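Side-chain contact in programmed cell death 6-interacting protein (Homo sapiens, PDB 5WA1), which acts in endosomal sorting of cargo into multivesicular bodies, membrane repair and cytokinesis, here represented by its Bro1 domain: residues Q95-E100 and Y139-V144. Sequence-based numbering, arbitrary orientation.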
loop_
_atom_site.group_PDB
_atom_site.type_symbol
_atom_site.label_atom_id
_atom_site.label_comp_id
_atom_site.label_asym_id
_atom_site.label_seq_id
_atom_site.Cartn_x
_atom_site.Cartn_y
_atom_site.Cartn_z
ATOM N N GLN A 95 2.635 -21.527 -2.409
ATOM C CA GLN A 95 3.212 -22.857 -2.265
ATOM C C GLN A 95 3.574 -23.143 -0.813
ATOM O O GLN A 95 3.284 -24.230 -0.301
ATOM C CB GLN A 95 4.430 -23.000 -3.177
ATOM C CG GLN A 95 4.840 -24.445 -3.439
ATOM C CD GLN A 95 3.706 -25.279 -4.000
ATOM O OE1 GLN A 95 3.475 -25.307 -5.211
ATOM N NE2 GLN A 95 2.991 -25.970 -3.117
ATOM N N ILE A 96 4.170 -22.168 -0.124
ATOM C CA ILE A 96 4.564 -22.362 1.270
ATOM C C ILE A 96 3.341 -22.566 2.161
ATOM O O ILE A 96 3.334 -23.441 3.038
ATOM C CB ILE A 96 5.422 -21.179 1.747
ATOM C CG1 ILE A 96 6.686 -21.060 0.890
ATOM C CG2 ILE A 96 5.772 -21.333 3.215
ATOM C CD1 ILE A 96 7.615 -22.243 0.985
ATOM N N CYS A 97 2.291 -21.765 1.962
ATOM C CA CYS A 97 1.078 -21.965 2.747
ATOM C C CYS A 97 0.508 -23.365 2.537
ATOM O O CYS A 97 0.055 -24.009 3.490
ATOM C CB CYS A 97 0.046 -20.897 2.400
ATOM S SG CYS A 97 0.596 -19.228 2.810
ATOM N N SER A 98 0.557 -23.870 1.301
ATOM C CA SER A 98 0.006 -25.180 0.966
ATOM C C SER A 98 0.854 -26.340 1.472
ATOM O O SER A 98 0.465 -27.497 1.278
ATOM C CB SER A 98 -0.161 -25.304 -0.551
ATOM O OG SER A 98 -1.228 -24.507 -1.020
ATOM N N ILE A 99 1.987 -26.068 2.116
ATOM C CA ILE A 99 2.919 -27.104 2.512
ATOM C C ILE A 99 2.985 -27.285 4.024
ATOM O O ILE A 99 3.246 -28.402 4.490
ATOM C CB ILE A 99 4.313 -26.793 1.927
ATOM C CG1 ILE A 99 4.342 -27.192 0.453
ATOM C CG2 ILE A 99 5.432 -27.477 2.699
ATOM C CD1 ILE A 99 5.540 -26.686 -0.285
ATOM N N GLU A 100 2.722 -26.233 4.802
ATOM C CA GLU A 100 2.689 -26.339 6.259
ATOM C C GLU A 100 1.910 -27.547 6.771
ATOM O O GLU A 100 2.411 -28.234 7.672
ATOM C CB GLU A 100 2.134 -25.033 6.844
ATOM C CG GLU A 100 1.888 -25.081 8.341
ATOM C CD GLU A 100 1.342 -23.776 8.883
ATOM O OE1 GLU A 100 1.139 -22.835 8.083
ATOM O OE2 GLU A 100 1.117 -23.693 10.110
ATOM N N TYR A 139 7.511 -17.664 9.890
ATOM C CA TYR A 139 8.415 -16.541 9.653
ATOM C C TYR A 139 8.653 -16.342 8.162
ATOM O O TYR A 139 8.615 -15.212 7.661
ATOM C CB TYR A 139 9.739 -16.783 10.380
ATOM C CG TYR A 139 10.771 -15.675 10.252
ATOM C CD1 TYR A 139 10.425 -14.342 10.433
ATOM C CD2 TYR A 139 12.108 -15.980 9.998
ATOM C CE1 TYR A 139 11.380 -13.334 10.335
ATOM C CE2 TYR A 139 13.066 -14.984 9.901
ATOM C CZ TYR A 139 12.699 -13.664 10.068
ATOM O OH TYR A 139 13.664 -12.683 9.973
ATOM N N GLU A 140 8.906 -17.436 7.437
ATOM C CA GLU A 140 9.131 -17.337 5.999
ATOM C C GLU A 140 7.899 -16.787 5.294
ATOM O O GLU A 140 8.001 -15.850 4.490
ATOM C CB GLU A 140 9.524 -18.707 5.436
ATOM C CG GLU A 140 9.637 -18.749 3.920
ATOM C CD GLU A 140 10.991 -18.289 3.401
ATOM O OE1 GLU A 140 11.754 -17.651 4.160
ATOM O OE2 GLU A 140 11.298 -18.586 2.223
ATOM N N LYS A 141 6.722 -17.353 5.587
ATOM C CA LYS A 141 5.467 -16.827 5.046
ATOM C C LYS A 141 5.338 -15.325 5.272
ATOM O O LYS A 141 4.959 -14.574 4.360
ATOM C CB LYS A 141 4.273 -17.537 5.692
ATOM C CG LYS A 141 4.052 -18.976 5.279
ATOM C CD LYS A 141 3.084 -19.666 6.237
ATOM C CE LYS A 141 1.826 -18.834 6.463
ATOM N NZ LYS A 141 1.001 -19.377 7.583
ATOM N N SER A 142 5.619 -14.868 6.497
ATOM C CA SER A 142 5.400 -13.461 6.829
ATOM C C SER A 142 6.324 -12.551 6.035
ATOM O O SER A 142 5.904 -11.483 5.572
ATOM C CB SER A 142 5.607 -13.231 8.326
ATOM O OG SER A 142 4.582 -13.840 9.079
ATOM N N CYS A 143 7.591 -12.940 5.898
ATOM C CA CYS A 143 8.546 -12.121 5.163
ATOM C C CYS A 143 8.268 -12.164 3.668
ATOM O O CYS A 143 8.424 -11.152 2.977
ATOM C CB CYS A 143 9.971 -12.593 5.448
ATOM S SG CYS A 143 10.454 -12.477 7.176
ATOM N N VAL A 144 7.879 -13.332 3.150
ATOM C CA VAL A 144 7.514 -13.422 1.740
ATOM C C VAL A 144 6.285 -12.569 1.452
ATOM O O VAL A 144 6.238 -11.845 0.450
ATOM C CB VAL A 144 7.311 -14.895 1.336
ATOM C CG1 VAL A 144 6.575 -14.995 0.013
ATOM C CG2 VAL A 144 8.648 -15.569 1.234
#
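Lys141 lies across the C-terminal end of helix 83-97 and touches Ile96, Cys97 and Glu100, joining that end to helix 137-157 in the largely helical Bro1 domain of this protein. The nearest pair of CA atoms across the two segments is Ile96 and Lys141, 6.8 Å apart. The methylene chain of Lys141 supplies the apolar contacts: CG meets Ile96 CG2 at 3.6 Å as the two side chains pass in opposite directions, and a bend at chi3 (49°) sets CE beside Cys97 SG, 3.9 Å away, from where NZ reaches Glu100. There Lys141 NZ donates a weak hydrogen bond, part of a salt bridge, to Glu100 OE1 at 3.5 Å. The two side chains cross at about a right angle, with Glu100 extended beyond CG. Its high B values, together with the long bond, suggest a loose electrostatic link.

Satisfaction is firmer for the buried carboxylate of Glu140. Its OE2 forms a salt bridge with Arg71 NE and a hydrogen bond with the Tyr92 hydroxyl, whereas OE1 accepts from the indole N-H of Trp116, so both oxygens are satisfied by partners from outside the two segments. Likewise, the amide of Gln95 uses both ends, NE2 giving to Asp374 and OE1 accepting from the backbone N of Leu375 near the C-terminal end of this construct. Where helix 83-97 ends, Ile96 O takes two backbone bonds, from Ile99 N at 3.1 Å and, weakly, from Glu100 N at 3.4 Å.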